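Local coordinates for protein ornithine aminotransferase (Plasmodium falciparum, PDB 3LG0) that catalyses, with pyridoxal 5'-phosphate as cofactor, the transfer of the delta-amino group of ornithine to 2-oxoglutarate, giving L-glutamate and its 5-semialdehyde, at residues Phe354-Val359 with His379-Arg384. Numbering follows the deposited sequence.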
loop_
_atom_site.group_PDB
_atom_site.type_symbol
_atom_site.label_atom_id
_atom_site.label_comp_id
_atom_site.label_asym_id
_atom_site.label_seq_id
_atom_site.Cartn_x
_atom_site.Cartn_y
_atom_site.Cartn_z
ATOM N N PHE A 354 16.458 27.669 2.899
ATOM C CA PHE A 354 17.677 28.354 2.467
ATOM C C PHE A 354 17.396 29.279 1.290
ATOM O O PHE A 354 16.436 29.069 0.554
ATOM C CB PHE A 354 18.757 27.331 2.067
ATOM C CG PHE A 354 19.287 26.542 3.221
ATOM C CD1 PHE A 354 20.344 27.028 3.983
ATOM C CD2 PHE A 354 18.704 25.334 3.570
ATOM C CE1 PHE A 354 20.813 26.312 5.063
ATOM C CE2 PHE A 354 19.160 24.615 4.648
ATOM C CZ PHE A 354 20.225 25.097 5.397
ATOM N N LYS A 355 18.236 30.293 1.118
ATOM C CA LYS A 355 18.185 31.143 -0.072
ATOM C C LYS A 355 18.778 30.357 -1.245
ATOM O O LYS A 355 20.005 30.314 -1.425
ATOM C CB LYS A 355 18.979 32.459 0.122
ATOM C CG LYS A 355 18.948 33.075 1.520
ATOM C CD LYS A 355 17.837 34.076 1.688
ATOM C CE LYS A 355 18.350 35.499 1.638
ATOM N NZ LYS A 355 19.106 35.861 2.873
ATOM N N ASN A 356 17.919 29.738 -2.053
ATOM C CA ASN A 356 18.406 28.855 -3.116
ATOM C C ASN A 356 19.201 29.573 -4.215
ATOM O O ASN A 356 19.771 28.929 -5.096
ATOM C CB ASN A 356 17.261 28.038 -3.725
ATOM C CG ASN A 356 16.179 28.913 -4.310
ATOM O OD1 ASN A 356 15.854 29.966 -3.762
ATOM N ND2 ASN A 356 15.609 28.482 -5.429
ATOM N N ASP A 357 19.235 30.901 -4.171
ATOM C CA ASP A 357 20.082 31.662 -5.082
ATOM C C ASP A 357 21.533 31.692 -4.614
ATOM O O ASP A 357 22.432 31.991 -5.397
ATOM C CB ASP A 357 19.567 33.089 -5.221
ATOM C CG ASP A 357 18.385 33.178 -6.141
ATOM O OD1 ASP A 357 18.231 32.265 -6.976
ATOM O OD2 ASP A 357 17.612 34.151 -6.028
ATOM N N LEU A 358 21.756 31.387 -3.339
ATOM C CA LEU A 358 23.100 31.440 -2.770
ATOM C C LEU A 358 23.707 30.060 -2.565
ATOM O O LEU A 358 24.918 29.890 -2.692
ATOM C CB LEU A 358 23.091 32.204 -1.449
ATOM C CG LEU A 358 22.481 33.610 -1.527
ATOM C CD1 LEU A 358 22.669 34.362 -0.230
ATOM C CD2 LEU A 358 23.096 34.385 -2.678
ATOM N N VAL A 359 22.869 29.073 -2.248
ATOM C CA VAL A 359 23.353 27.706 -2.028
ATOM C C VAL A 359 22.561 26.636 -2.764
ATOM O O VAL A 359 21.382 26.809 -3.077
ATOM C CB VAL A 359 23.355 27.326 -0.546
ATOM C CG1 VAL A 359 24.607 27.826 0.134
ATOM C CG2 VAL A 359 22.092 27.846 0.136
ATOM N N HIS A 379 11.646 20.333 -2.572
ATOM C CA HIS A 379 11.789 21.404 -3.536
ATOM C C HIS A 379 13.236 21.876 -3.539
ATOM O O HIS A 379 14.150 21.124 -3.199
ATOM C CB HIS A 379 10.840 22.554 -3.203
ATOM C CG HIS A 379 9.405 22.136 -3.111
ATOM N ND1 HIS A 379 8.795 21.354 -4.071
ATOM C CD2 HIS A 379 8.458 22.385 -2.173
ATOM C CE1 HIS A 379 7.538 21.139 -3.729
ATOM N NE2 HIS A 379 7.307 21.756 -2.584
ATOM N N ASP A 380 13.450 23.129 -3.905
ATOM C CA ASP A 380 14.805 23.608 -4.107
ATOM C C ASP A 380 15.376 24.326 -2.878
ATOM O O ASP A 380 16.526 24.753 -2.885
ATOM C CB ASP A 380 14.820 24.560 -5.305
ATOM C CG ASP A 380 13.814 24.168 -6.377
ATOM O OD1 ASP A 380 13.645 22.953 -6.615
ATOM O OD2 ASP A 380 13.197 25.073 -6.983
ATOM N N LYS A 381 14.577 24.461 -1.825
ATOM C CA LYS A 381 14.879 25.447 -0.798
ATOM C C LYS A 381 14.982 24.907 0.622
ATOM O O LYS A 381 15.779 25.396 1.404
ATOM C CB LYS A 381 13.814 26.547 -0.815
ATOM C CG LYS A 381 13.371 26.993 -2.193
ATOM C CD LYS A 381 12.127 27.862 -2.108
ATOM C CE LYS A 381 11.481 28.036 -3.472
ATOM N NZ LYS A 381 10.060 28.477 -3.355
ATOM N N THR A 382 14.157 23.919 0.958
ATOM C CA THR A 382 13.944 23.550 2.351
ATOM C C THR A 382 14.525 22.191 2.729
ATOM O O THR A 382 14.415 21.233 1.982
ATOM C CB THR A 382 12.435 23.620 2.730
ATOM O OG1 THR A 382 11.953 24.955 2.533
ATOM C CG2 THR A 382 12.240 23.276 4.183
ATOM N N VAL A 383 15.164 22.134 3.895
ATOM C CA VAL A 383 15.713 20.897 4.435
ATOM C C VAL A 383 14.854 20.484 5.626
ATOM O O VAL A 383 14.537 21.297 6.491
ATOM C CB VAL A 383 17.186 21.071 4.863
ATOM C CG1 VAL A 383 17.666 19.883 5.680
ATOM C CG2 VAL A 383 18.077 21.270 3.647
ATOM N N ARG A 384 14.469 19.213 5.650
ATOM C CA ARG A 384 13.611 18.648 6.684
ATOM C C ARG A 384 14.424 18.326 7.949
ATOM O O ARG A 384 15.520 17.765 7.886
ATOM C CB ARG A 384 12.943 17.387 6.115
ATOM C CG ARG A 384 11.929 16.695 7.006
ATOM C CD ARG A 384 10.739 17.583 7.307
ATOM N NE ARG A 384 9.946 17.937 6.124
ATOM C CZ ARG A 384 8.872 17.267 5.718
ATOM N NH1 ARG A 384 8.488 16.186 6.367
ATOM N NH2 ARG A 384 8.195 17.665 4.655
#
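Phe-354, the last residue of strand 349-354, pairs with Lys-381, just ahead of the antiparallel strand 382-385, in the C-terminal part of this class-III aminotransferase. One backbone hydrogen bond joins the two segments: Phe-354 N donates to Lys-381 O over 2.8 Å, nearly straight at 164°, although the N-H reaches the oxygen from above the carbonyl plane. Pairing of Val-383 with Ile-352 continues the ladder. Lys-381 O also lies at the edge of the Phe-354 ring, 3.6 Å from CD2. The tight side is apolar. With CG anti to the carbonyl carbon (chi1 -68°), the buried ring crosses Val-383 obliquely, and Phe-354 CE2 rests 3.7 Å from Val-383 CG2. Ile-364 and Phe-368 pack on Phe-354 and Val-383, respectively, so the pair lies between the sheet and helix 361-370. The other side is looser and polar. Asn-356 CB packs 3.5 Å from Asp-380 O. A chi1 of 59° lays the amide beside Lys-381, Asn-356 CG to Lys-381 CG 4.0 Å, while the extended lysine chain leads its ammonium away. Directional bonding between the segments thus rests on the backbone and apolar burial on Phe-354 and Val-383, while Asn-356, Asp-380 and Lys-381 meet without a direct side-chain hydrogen bond or salt bridge.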